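Ethanolamine utilization protein EutN/carboxysome structural protein Ccml (Halothece sp., PDB 6OWG) probably forms the pentamers that cap the vertices of the carboxysome shell, a protein-walled bacterial microcompartment. Local coordinates at residues L24-F29 with P38-A43; Q2-C7 with V55-G60; P17-V22 with R72-M77; A43-G48 with A76-I81. All coordinates share one frame; numbering follows the deposited sequence.

From the N terminus, segment 2-7 also borders 24-30 but meets 55-60 far along the chain, so interaction 2 closes a long loop. Within that loop, interaction 1 pairs 24-29 with 38-43 as a hairpin. Loop 17-22 also starts inside it but meets 72-77 beyond, so interaction 3 crosses interaction 2 and encloses interaction 1. Interaction 4 opens where interaction 1 ends, at A43, and likewise crosses interaction 2; it ends on 76-81, sharing A76 and M77 with interaction 3. Interactions 1 and 2 build the sheet from neighbouring strands, interaction 4 joins its two outermost strands, and interaction 3 ties a peripheral loop to the approach to the last strand.

Interaction 1. Residues L24-F29 with P38-A43; sequences LLLLQF and PKYEVA
Antiparallel pairing of L24-F29 with K39-A43 makes a buried hairpin at one side of the five-stranded sheet. L25 and A43 exchange backbone bonds, as do L27 and E41, and F29 N donates to K39 O at 2.9 Å, closing the row. On the face of L26, Y40 and V42, the L26 methyl CD1 meets Y40 CD2 at 3.6 Å and V42 CG2 at 3.8 Å. Y40 OH then reaches weakly to M3 N and I30 O of a second subunit. These are the second and third strands of the OB-like barrel of the EutN/CcmL family, and the opposite face, with L27 CD1 against A43 CB at 3.7 Å, looks onto V57 and V78. F29 has CG anti to its carbonyl carbon (chi1 -71°), and its ring lies against the aliphatic chain of K39, CD2 to CG 3.6 Å. E41 OE1 sits at the ring edge, 3.6 Å from F29 CZ, with carboxylate and ring planes 53° apart. An alanine in place of F29 would probably leave the K39 methylenes and V57 without the ring they rest on. The extended Q28 side chain carries NE2 to a hydrogen bond with L37 O.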
loop_
_atom_site.group_PDB
_atom_site.type_symbol
_atom_site.label_atom_id
_atom_site.label_comp_id
_atom_site.label_asym_id
_atom_site.label_seq_id
_atom_site.Cartn_x
_atom_site.Cartn_y
_atom_site.Cartn_z
ATOM N N LEU D 24 -24.578 -98.259 29.136
ATOM C CA LEU D 24 -25.105 -99.221 28.181
ATOM C C LEU D 24 -25.945 -100.260 28.903
ATOM O O LEU D 24 -25.440 -100.985 29.765
ATOM C CB LEU D 24 -23.971 -99.900 27.417
ATOM C CG LEU D 24 -22.970 -98.945 26.776
ATOM C CD1 LEU D 24 -21.676 -99.662 26.477
ATOM C CD2 LEU D 24 -23.557 -98.349 25.522
ATOM N N LEU D 25 -27.218 -100.336 28.543
ATOM C CA LEU D 25 -28.156 -101.272 29.138
ATOM C C LEU D 25 -28.529 -102.354 28.139
ATOM O O LEU D 25 -28.820 -102.084 26.975
ATOM C CB LEU D 25 -29.419 -100.547 29.609
ATOM C CG LEU D 25 -29.348 -99.727 30.890
ATOM C CD1 LEU D 25 -30.736 -99.281 31.255
ATOM C CD2 LEU D 25 -28.744 -100.547 32.004
ATOM N N LEU D 26 -28.533 -103.592 28.614
ATOM C CA LEU D 26 -29.017 -104.729 27.842
ATOM C C LEU D 26 -30.521 -104.824 28.060
ATOM O O LEU D 26 -30.972 -105.145 29.163
ATOM C CB LEU D 26 -28.314 -106.016 28.256
ATOM C CG LEU D 26 -28.620 -107.226 27.381
ATOM C CD1 LEU D 26 -27.756 -107.201 26.142
ATOM C CD2 LEU D 26 -28.414 -108.505 28.158
ATOM N N LEU D 27 -31.294 -104.532 27.022
ATOM C CA LEU D 27 -32.745 -104.506 27.106
ATOM C C LEU D 27 -33.330 -105.596 26.227
ATOM O O LEU D 27 -33.054 -105.634 25.029
ATOM C CB LEU D 27 -33.301 -103.157 26.658
ATOM C CG LEU D 27 -32.587 -101.873 27.041
ATOM C CD1 LEU D 27 -33.098 -100.779 26.160
ATOM C CD2 LEU D 27 -32.851 -101.546 28.486
ATOM N N GLN D 28 -34.147 -106.461 26.814
ATOM C CA GLN D 28 -34.911 -107.437 26.052
ATOM C C GLN D 28 -36.265 -106.842 25.697
ATOM O O GLN D 28 -36.922 -106.235 26.547
ATOM C CB GLN D 28 -35.099 -108.734 26.834
ATOM C CG GLN D 28 -35.598 -109.883 25.988
ATOM C CD GLN D 28 -35.825 -111.137 26.793
ATOM O OE1 GLN D 28 -35.551 -111.176 27.991
ATOM N NE2 GLN D 28 -36.332 -112.174 26.141
ATOM N N PHE D 29 -36.676 -107.018 24.448
ATOM C CA PHE D 29 -37.941 -106.463 23.996
ATOM C C PHE D 29 -39.109 -107.280 24.524
ATOM O O PHE D 29 -39.044 -108.508 24.612
ATOM C CB PHE D 29 -37.980 -106.407 22.473
ATOM C CG PHE D 29 -37.071 -105.376 21.891
ATOM C CD1 PHE D 29 -37.241 -104.040 22.195
ATOM C CD2 PHE D 29 -36.040 -105.739 21.047
ATOM C CE1 PHE D 29 -36.399 -103.089 21.664
ATOM C CE2 PHE D 29 -35.198 -104.786 20.513
ATOM C CZ PHE D 29 -35.381 -103.462 20.823
ATOM N N PRO D 38 -37.895 -112.894 21.975
ATOM C CA PRO D 38 -36.491 -113.309 21.787
ATOM C C PRO D 38 -35.708 -112.335 20.909
ATOM O O PRO D 38 -35.179 -112.687 19.854
ATOM C CB PRO D 38 -36.646 -114.691 21.143
ATOM C CG PRO D 38 -37.894 -114.576 20.358
ATOM C CD PRO D 38 -38.817 -113.727 21.182
ATOM N N LYS D 39 -35.636 -111.085 21.353
ATOM C CA LYS D 39 -34.958 -110.017 20.638
ATOM C C LYS D 39 -34.512 -108.992 21.663
ATOM O O LYS D 39 -35.278 -108.635 22.560
ATOM C CB LYS D 39 -35.868 -109.368 19.590
ATOM C CG LYS D 39 -35.159 -108.356 18.714
ATOM C CD LYS D 39 -36.112 -107.666 17.759
ATOM C CE LYS D 39 -35.379 -106.633 16.918
ATOM N NZ LYS D 39 -36.243 -106.053 15.856
ATOM N N TYR D 40 -33.276 -108.532 21.538
ATOM C CA TYR D 40 -32.678 -107.642 22.513
ATOM C C TYR D 40 -32.112 -106.408 21.829
ATOM O O TYR D 40 -32.151 -106.271 20.605
ATOM C CB TYR D 40 -31.569 -108.343 23.310
ATOM C CG TYR D 40 -30.286 -108.496 22.536
ATOM C CD1 TYR D 40 -30.191 -109.419 21.509
ATOM C CD2 TYR D 40 -29.165 -107.720 22.831
ATOM C CE1 TYR D 40 -29.046 -109.559 20.793
ATOM C CE2 TYR D 40 -28.000 -107.857 22.113
ATOM C CZ TYR D 40 -27.949 -108.783 21.097
ATOM O OH TYR D 40 -26.802 -108.954 20.363
ATOM N N GLU D 41 -31.585 -105.509 22.651
ATOM C CA GLU D 41 -30.902 -104.312 22.194
ATOM C C GLU D 41 -29.943 -103.872 23.287
ATOM O O GLU D 41 -30.142 -104.177 24.464
ATOM C CB GLU D 41 -31.896 -103.187 21.864
ATOM C CG GLU D 41 -31.381 -102.117 20.914
ATOM C CD GLU D 41 -31.381 -102.554 19.459
ATOM O OE1 GLU D 41 -32.294 -103.306 19.057
ATOM O OE2 GLU D 41 -30.466 -102.140 18.715
ATOM N N VAL D 42 -28.886 -103.177 22.890
ATOM C CA VAL D 42 -28.026 -102.455 23.816
ATOM C C VAL D 42 -28.223 -100.976 23.534
ATOM O O VAL D 42 -27.994 -100.516 22.410
ATOM C CB VAL D 42 -26.552 -102.867 23.679
ATOM C CG1 VAL D 42 -25.691 -102.045 24.619
ATOM C CG2 VAL D 42 -26.388 -104.348 23.967
ATOM N N ALA D 43 -28.668 -100.233 24.541
ATOM C CA ALA D 43 -29.057 -98.847 24.352
ATOM C C ALA D 43 -28.382 -97.955 25.378
ATOM O O ALA D 43 -28.062 -98.385 26.487
ATOM C CB ALA D 43 -30.570 -98.676 24.453
#

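Interaction 2. Residues Q2-C7 with V55-G60; sequences QMAKVC and VLVNRG
The first and fourth strands of the OB-like barrel pair here, Q2-A4 running antiparallel to V55-V57. Two backbone pairs carry it: Q2 N to V57 O at 2.8 Å with V57 N returning to Q2 O, and A4 N to V55 O with V55 N returning to A4 O at 2.8 Å. The short segments are inclined at 122°, and past A4 the first strand leaves its partner; V6 bonds instead to the backbone at G52 and E53, and K5 NZ to G52 O. On one face the A4 methyl CB touches two valine branches, 4.1 Å from V55 CG2 and 3.9 Å from V57 CG1. V57 can offer CG1 because that branch sits between its backbone N and carbonyl carbon (chi1 53°). V6 meets V55 almost at a right angle, CG2 to CG1 at 3.9 Å. L27 and V78 of the flanking strands complete this apolar interior. The other face carries M3 CG against L56 CD2, 3.8 Å apart, and points to a third subunit, whose V42 packs on M3 and whose L24 packs on L56. The four backbone bonds thus satisfy the amides of Q2, A4, V55 and V57 between two apolar faces: one lines the barrel interior, the other packs on I82 and on the third subunit.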
loop_
_atom_site.group_PDB
_atom_site.type_symbol
_atom_site.label_atom_id
_atom_site.label_comp_id
_atom_site.label_asym_id
_atom_site.label_seq_id
_atom_site.Cartn_x
_atom_site.Cartn_y
_atom_site.Cartn_z
ATOM N N GLN D 2 -39.923 -98.797 20.974
ATOM C CA GLN D 2 -40.295 -100.140 21.377
ATOM C C GLN D 2 -40.309 -100.208 22.893
ATOM O O GLN D 2 -39.574 -99.484 23.566
ATOM C CB GLN D 2 -39.326 -101.185 20.827
ATOM C CG GLN D 2 -39.450 -101.431 19.342
ATOM C CD GLN D 2 -40.620 -102.319 19.007
ATOM O OE1 GLN D 2 -41.498 -101.944 18.234
ATOM N NE2 GLN D 2 -40.642 -103.507 19.591
ATOM N N MET D 3 -41.158 -101.074 23.427
ATOM C CA MET D 3 -41.151 -101.360 24.850
ATOM C C MET D 3 -40.133 -102.452 25.128
ATOM O O MET D 3 -40.103 -103.479 24.447
ATOM C CB MET D 3 -42.534 -101.793 25.330
ATOM C CG MET D 3 -43.594 -100.725 25.201
ATOM S SD MET D 3 -45.067 -101.099 26.154
ATOM C CE MET D 3 -45.481 -102.714 25.517
ATOM N N ALA D 4 -39.285 -102.217 26.121
ATOM C CA ALA D 4 -38.242 -103.163 26.463
ATOM C C ALA D 4 -38.119 -103.248 27.974
ATOM O O ALA D 4 -38.467 -102.317 28.701
ATOM C CB ALA D 4 -36.902 -102.772 25.833
ATOM N N LYS D 5 -37.628 -104.389 28.437
ATOM C CA LYS D 5 -37.353 -104.623 29.844
ATOM C C LYS D 5 -35.847 -104.624 30.064
ATOM O O LYS D 5 -35.107 -105.253 29.306
ATOM C CB LYS D 5 -37.955 -105.953 30.299
ATOM C CG LYS D 5 -37.921 -106.182 31.788
ATOM C CD LYS D 5 -38.278 -107.617 32.116
ATOM C CE LYS D 5 -38.160 -107.891 33.604
ATOM N NZ LYS D 5 -39.139 -107.096 34.393
ATOM N N VAL D 6 -35.398 -103.914 31.097
ATOM C CA VAL D 6 -33.975 -103.827 31.418
ATOM C C VAL D 6 -33.554 -105.170 32.006
ATOM O O VAL D 6 -33.948 -105.524 33.116
ATOM C CB VAL D 6 -33.671 -102.678 32.380
ATOM C CG1 VAL D 6 -32.173 -102.510 32.534
ATOM C CG2 VAL D 6 -34.314 -101.393 31.907
ATOM N N CYS D 7 -32.748 -105.924 31.261
ATOM C CA CYS D 7 -32.310 -107.227 31.745
ATOM C C CYS D 7 -30.880 -107.195 32.260
ATOM O O CYS D 7 -30.469 -108.093 33.000
ATOM C CB CYS D 7 -32.464 -108.279 30.648
ATOM S SG CYS D 7 -34.181 -108.746 30.344
ATOM N N VAL D 55 -38.964 -99.849 29.827
ATOM C CA VAL D 55 -38.475 -98.625 29.212
ATOM C C VAL D 55 -38.984 -98.540 27.782
ATOM O O VAL D 55 -39.336 -99.541 27.157
ATOM C CB VAL D 55 -36.931 -98.531 29.236
ATOM C CG1 VAL D 55 -36.428 -98.348 30.652
ATOM C CG2 VAL D 55 -36.301 -99.754 28.594
ATOM N N LEU D 56 -39.035 -97.314 27.275
ATOM C CA LEU D 56 -39.212 -97.061 25.854
ATOM C C LEU D 56 -37.847 -96.775 25.251
ATOM O O LEU D 56 -37.135 -95.878 25.710
ATOM C CB LEU D 56 -40.157 -95.890 25.596
ATOM C CG LEU D 56 -41.651 -96.118 25.789
ATOM C CD1 LEU D 56 -42.384 -94.843 25.465
ATOM C CD2 LEU D 56 -42.145 -97.255 24.922
ATOM N N VAL D 57 -37.485 -97.538 24.229
ATOM C CA VAL D 57 -36.212 -97.391 23.544
ATOM C C VAL D 57 -36.481 -97.061 22.080
ATOM O O VAL D 57 -37.355 -97.659 21.446
ATOM C CB VAL D 57 -35.337 -98.657 23.728
ATOM C CG1 VAL D 57 -36.074 -99.921 23.331
ATOM C CG2 VAL D 57 -34.032 -98.547 22.964
ATOM N N ASN D 58 -35.778 -96.059 21.563
ATOM C CA ASN D 58 -35.906 -95.716 20.161
ATOM C C ASN D 58 -34.778 -96.372 19.368
ATOM O O ASN D 58 -33.897 -97.032 19.921
ATOM C CB ASN D 58 -35.967 -94.192 19.972
ATOM C CG ASN D 58 -34.744 -93.456 20.509
ATOM O OD1 ASN D 58 -33.775 -94.047 20.968
ATOM N ND2 ASN D 58 -34.797 -92.139 20.442
ATOM N N ARG D 59 -34.799 -96.181 18.055
ATOM C CA ARG D 59 -33.824 -96.797 17.176
ATOM C C ARG D 59 -33.350 -95.756 16.178
ATOM O O ARG D 59 -34.079 -94.824 15.836
ATOM C CB ARG D 59 -34.419 -98.013 16.457
ATOM C CG ARG D 59 -33.405 -99.059 16.059
ATOM C CD ARG D 59 -34.078 -100.308 15.524
ATOM N NE ARG D 59 -34.686 -100.082 14.217
ATOM C CZ ARG D 59 -35.194 -101.044 13.453
ATOM N NH1 ARG D 59 -35.158 -102.303 13.861
ATOM N NH2 ARG D 59 -35.730 -100.746 12.279
ATOM N N GLY D 60 -32.111 -95.913 15.730
ATOM C CA GLY D 60 -31.612 -95.112 14.634
ATOM C C GLY D 60 -31.085 -93.752 15.025
ATOM O O GLY D 60 -30.489 -93.586 16.091
#

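Interaction 3. Residues P17-V22 with R72-M77; sequences PSMTGV and RPLDAM
R72 NH2 lies between two backbone carbonyls of the loop P17-V22, those of S18 and T20. The bond to T20 O is weak at 3.3 Å; that to S18 O is modelled too short for its length to be trusted, though the oxygen lies near the guanidinium plane. The arginine chain is extended from CG to NE (chi3 -175°), which carries the charged end up to the loop, and NE is bonded to Y68 O. The loop has its own frame: a 3-10 segment at P17-M19 runs into a type II turn from M19 to V22, and T20 OG1 bonds back to P17 O at 3.1 Å. Beside the arginine the contact turns apolar. M19, bent at chi2 and chi3, brings SD to within 3.8 Å of P73 CG, and its CE to the same distance from L74 CD2. V22 and L74 meet tip to tip, CG1 to CD2 at 3.9 Å, while V22 CG2 lies 3.8 Å from R72 CD. P73 is the centre of an inverse gamma turn closed by L74 N on R72 O at 2.8 Å; a second subunit packs on P73 through A62 and on L74 through M1. The arginine charge would probably polarise the carbonyls around it, but with its loop bonds weak or doubtful in length, the apolar contacts of M19, V22, P73 and L74 probably hold the loop as much.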
loop_
_atom_site.group_PDB
_atom_site.type_symbol
_atom_site.label_atom_id
_atom_site.label_comp_id
_atom_site.label_asym_id
_atom_site.label_seq_id
_atom_site.Cartn_x
_atom_site.Cartn_y
_atom_site.Cartn_z
ATOM N N PRO D 17 -13.590 -93.069 21.877
ATOM C CA PRO D 17 -13.576 -91.981 22.871
ATOM C C PRO D 17 -14.899 -91.248 22.995
ATOM O O PRO D 17 -15.192 -90.681 24.054
ATOM C CB PRO D 17 -12.468 -91.053 22.354
ATOM C CG PRO D 17 -11.608 -91.924 21.514
ATOM C CD PRO D 17 -12.531 -92.899 20.868
ATOM N N SER D 18 -15.713 -91.254 21.940
ATOM C CA SER D 18 -17.033 -90.641 22.007
ATOM C C SER D 18 -18.051 -91.543 22.693
ATOM O O SER D 18 -19.181 -91.114 22.948
ATOM C CB SER D 18 -17.489 -90.273 20.601
ATOM O OG SER D 18 -17.480 -91.417 19.775
ATOM N N MET D 19 -17.682 -92.789 22.989
ATOM C CA MET D 19 -18.541 -93.682 23.754
ATOM C C MET D 19 -18.268 -93.623 25.251
ATOM O O MET D 19 -18.788 -94.463 25.990
ATOM C CB MET D 19 -18.375 -95.116 23.257
ATOM C CG MET D 19 -18.999 -95.378 21.903
ATOM S SD MET D 19 -20.787 -95.168 21.911
ATOM C CE MET D 19 -21.265 -96.483 23.026
ATOM N N THR D 20 -17.470 -92.661 25.709
ATOM C CA THR D 20 -17.103 -92.584 27.115
ATOM C C THR D 20 -18.180 -91.852 27.907
ATOM O O THR D 20 -18.633 -90.771 27.522
ATOM C CB THR D 20 -15.757 -91.874 27.267
ATOM O OG1 THR D 20 -14.768 -92.559 26.489
ATOM C CG2 THR D 20 -15.307 -91.858 28.718
ATOM N N GLY D 21 -18.592 -92.451 29.023
ATOM C CA GLY D 21 -19.655 -91.908 29.833
ATOM C C GLY D 21 -21.040 -92.362 29.444
ATOM O O GLY D 21 -22.006 -92.016 30.135
ATOM N N VAL D 22 -21.167 -93.130 28.368
ATOM C CA VAL D 22 -22.445 -93.645 27.901
ATOM C C VAL D 22 -22.747 -94.920 28.673
ATOM O O VAL D 22 -21.984 -95.891 28.610
ATOM C CB VAL D 22 -22.422 -93.904 26.386
ATOM C CG1 VAL D 22 -23.676 -94.620 25.953
ATOM C CG2 VAL D 22 -22.266 -92.599 25.631
ATOM N N ARG D 72 -22.218 -88.857 18.867
ATOM C CA ARG D 72 -21.929 -90.151 19.455
ATOM C C ARG D 72 -22.477 -91.267 18.579
ATOM O O ARG D 72 -23.588 -91.157 18.059
ATOM C CB ARG D 72 -22.541 -90.258 20.850
ATOM C CG ARG D 72 -21.985 -89.269 21.842
ATOM C CD ARG D 72 -22.398 -89.635 23.249
ATOM N NE ARG D 72 -21.970 -88.635 24.219
ATOM C CZ ARG D 72 -20.839 -88.704 24.910
ATOM N NH1 ARG D 72 -20.527 -87.748 25.770
ATOM N NH2 ARG D 72 -20.019 -89.728 24.738
ATOM N N PRO D 73 -21.733 -92.349 18.397
ATOM C CA PRO D 73 -22.177 -93.452 17.524
ATOM C C PRO D 73 -23.192 -94.364 18.202
ATOM O O PRO D 73 -22.940 -95.528 18.522
ATOM C CB PRO D 73 -20.858 -94.160 17.209
ATOM C CG PRO D 73 -20.034 -93.941 18.411
ATOM C CD PRO D 73 -20.381 -92.584 18.928
ATOM N N LEU D 74 -24.390 -93.831 18.417
ATOM C CA LEU D 74 -25.457 -94.527 19.120
ATOM C C LEU D 74 -26.644 -94.697 18.188
ATOM O O LEU D 74 -27.031 -93.753 17.493
ATOM C CB LEU D 74 -25.876 -93.753 20.370
ATOM C CG LEU D 74 -24.789 -93.540 21.419
ATOM C CD1 LEU D 74 -25.199 -92.456 22.374
ATOM C CD2 LEU D 74 -24.531 -94.821 22.166
ATOM N N ASP D 75 -27.219 -95.899 18.172
ATOM C CA ASP D 75 -28.404 -96.176 17.371
ATOM C C ASP D 75 -29.567 -96.684 18.212
ATOM O O ASP D 75 -30.549 -97.180 17.654
ATOM C CB ASP D 75 -28.080 -97.176 16.257
ATOM C CG ASP D 75 -27.707 -98.541 16.787
ATOM O OD1 ASP D 75 -27.117 -98.608 17.877
ATOM O OD2 ASP D 75 -27.999 -99.550 16.115
ATOM N N ALA D 76 -29.477 -96.574 19.533
ATOM C CA ALA D 76 -30.540 -96.988 20.434
ATOM C C ALA D 76 -30.382 -96.214 21.730
ATOM O O ALA D 76 -29.260 -95.975 22.177
ATOM C CB ALA D 76 -30.502 -98.495 20.699
ATOM N N MET D 77 -31.506 -95.824 22.323
ATOM C CA MET D 77 -31.483 -94.969 23.501
ATOM C C MET D 77 -32.785 -95.130 24.264
ATOM O O MET D 77 -33.860 -95.070 23.669
ATOM C CB MET D 77 -31.283 -93.506 23.104
ATOM C CG MET D 77 -31.389 -92.529 24.243
ATOM S SD MET D 77 -30.690 -90.930 23.834
ATOM C CE MET D 77 -32.046 -90.191 22.944
#

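Interaction 4. Residues A43-G48 with A76-I81; sequences AADPVG and AMVVAI
V78 N gives A44 O a nearly straight bond of 2.8 Å (165° at the hydrogen), and A44 N reaches A76 O at 3.1 Å from well above that carbonyl's plane. The two bonds bracket M77, and the residues of both segments advance in the same direction, as where the third and fifth strands of an OB barrel close the cylinder. Beyond A44 the chain leaves as a loop. There CG of D45, anti to the backbone N (chi1 -172°), lays the carboxylate alongside V78, OD1 3.6 Å from V78 CB; OD2 forms a salt bridge with K23 and accepts from A49 N. P46 crosses M77 at about a right angle, its ring atom CG 3.7 Å from M77 SD and its CD 3.7 Å from M77 CG, with Y68 and H69 also against the ring. A glycine in its place would probably leave M77 SD without this cover and free the loop backbone to move. Further along, V47 CG1 packs on I81 CD1 at 3.7 Å, and at the other end A43 CB meets A76 CB at 3.8 Å. Strand 76-81 also pairs with 54-59, where V79 and A80 both face L56 in a classic beta bulge, and A80 and I81 continue the sheet into an antiparallel strand of a third subunit.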
loop_
_atom_site.group_PDB
_atom_site.type_symbol
_atom_site.label_atom_id
_atom_site.label_comp_id
_atom_site.label_asym_id
_atom_site.label_seq_id
_atom_site.Cartn_x
_atom_site.Cartn_y
_atom_site.Cartn_z
ATOM N N ALA D 43 -28.668 -100.233 24.541
ATOM C CA ALA D 43 -29.057 -98.847 24.352
ATOM C C ALA D 43 -28.382 -97.955 25.378
ATOM O O ALA D 43 -28.062 -98.385 26.487
ATOM C CB ALA D 43 -30.570 -98.676 24.453
ATOM N N ALA D 44 -28.163 -96.705 24.983
ATOM C CA ALA D 44 -27.757 -95.671 25.917
ATOM C C ALA D 44 -28.907 -95.342 26.859
ATOM O O ALA D 44 -30.081 -95.446 26.502
ATOM C CB ALA D 44 -27.318 -94.418 25.167
ATOM N N ASP D 45 -28.561 -94.940 28.080
ATOM C CA ASP D 45 -29.539 -94.717 29.142
ATOM C C ASP D 45 -29.321 -93.347 29.773
ATOM O O ASP D 45 -28.640 -93.229 30.803
ATOM C CB ASP D 45 -29.449 -95.823 30.188
ATOM C CG ASP D 45 -30.556 -95.749 31.205
ATOM O OD1 ASP D 45 -31.695 -96.122 30.864
ATOM O OD2 ASP D 45 -30.290 -95.328 32.346
ATOM N N PRO D 46 -29.882 -92.286 29.187
ATOM C CA PRO D 46 -29.837 -90.982 29.864
ATOM C C PRO D 46 -30.858 -90.869 30.979
ATOM O O PRO D 46 -30.583 -90.227 31.998
ATOM C CB PRO D 46 -30.133 -89.984 28.735
ATOM C CG PRO D 46 -30.147 -90.786 27.475
ATOM C CD PRO D 46 -30.490 -92.175 27.856
ATOM N N VAL D 47 -32.031 -91.464 30.805
ATOM C CA VAL D 47 -33.057 -91.531 31.836
ATOM C C VAL D 47 -32.722 -92.733 32.702
ATOM O O VAL D 47 -32.804 -93.870 32.228
ATOM C CB VAL D 47 -34.456 -91.671 31.217
ATOM C CG1 VAL D 47 -35.512 -91.727 32.294
ATOM C CG2 VAL D 47 -34.720 -90.548 30.242
ATOM N N GLY D 48 -32.359 -92.487 33.961
ATOM C CA GLY D 48 -31.713 -93.505 34.777
ATOM C C GLY D 48 -32.629 -94.669 35.102
ATOM O O GLY D 48 -33.544 -94.537 35.930
ATOM N N ALA D 76 -29.477 -96.574 19.533
ATOM C CA ALA D 76 -30.540 -96.988 20.434
ATOM C C ALA D 76 -30.382 -96.214 21.730
ATOM O O ALA D 76 -29.260 -95.975 22.177
ATOM C CB ALA D 76 -30.502 -98.495 20.699
ATOM N N MET D 77 -31.506 -95.824 22.323
ATOM C CA MET D 77 -31.483 -94.969 23.501
ATOM C C MET D 77 -32.785 -95.130 24.264
ATOM O O MET D 77 -33.860 -95.070 23.669
ATOM C CB MET D 77 -31.283 -93.506 23.104
ATOM C CG MET D 77 -31.389 -92.529 24.243
ATOM S SD MET D 77 -30.690 -90.930 23.834
ATOM C CE MET D 77 -32.046 -90.191 22.944
ATOM N N VAL D 78 -32.686 -95.330 25.576
ATOM C CA VAL D 78 -33.863 -95.281 26.432
ATOM C C VAL D 78 -34.334 -93.836 26.521
ATOM O O VAL D 78 -33.601 -92.956 26.983
ATOM C CB VAL D 78 -33.557 -95.854 27.821
ATOM C CG1 VAL D 78 -34.683 -95.545 28.783
ATOM C CG2 VAL D 78 -33.317 -97.343 27.735
ATOM N N VAL D 79 -35.558 -93.580 26.063
ATOM C CA VAL D 79 -36.106 -92.231 26.093
ATOM C C VAL D 79 -37.070 -92.015 27.251
ATOM O O VAL D 79 -37.289 -90.863 27.651
ATOM C CB VAL D 79 -36.797 -91.881 24.758
ATOM C CG1 VAL D 79 -35.782 -91.819 23.657
ATOM C CG2 VAL D 79 -37.876 -92.891 24.424
ATOM N N ALA D 80 -37.638 -93.080 27.806
ATOM C CA ALA D 80 -38.630 -92.955 28.856
ATOM C C ALA D 80 -38.628 -94.226 29.680
ATOM O O ALA D 80 -38.409 -95.318 29.158
ATOM C CB ALA D 80 -40.027 -92.706 28.283
ATOM N N ILE D 81 -38.860 -94.067 30.976
ATOM C CA ILE D 81 -39.215 -95.175 31.850
ATOM C C ILE D 81 -40.730 -95.279 31.841
ATOM O O ILE D 81 -41.426 -94.288 32.087
ATOM C CB ILE D 81 -38.679 -94.966 33.275
ATOM C CG1 ILE D 81 -37.153 -94.979 33.280
ATOM C CG2 ILE D 81 -39.208 -96.034 34.205
ATOM C CD1 ILE D 81 -36.562 -94.488 34.567
#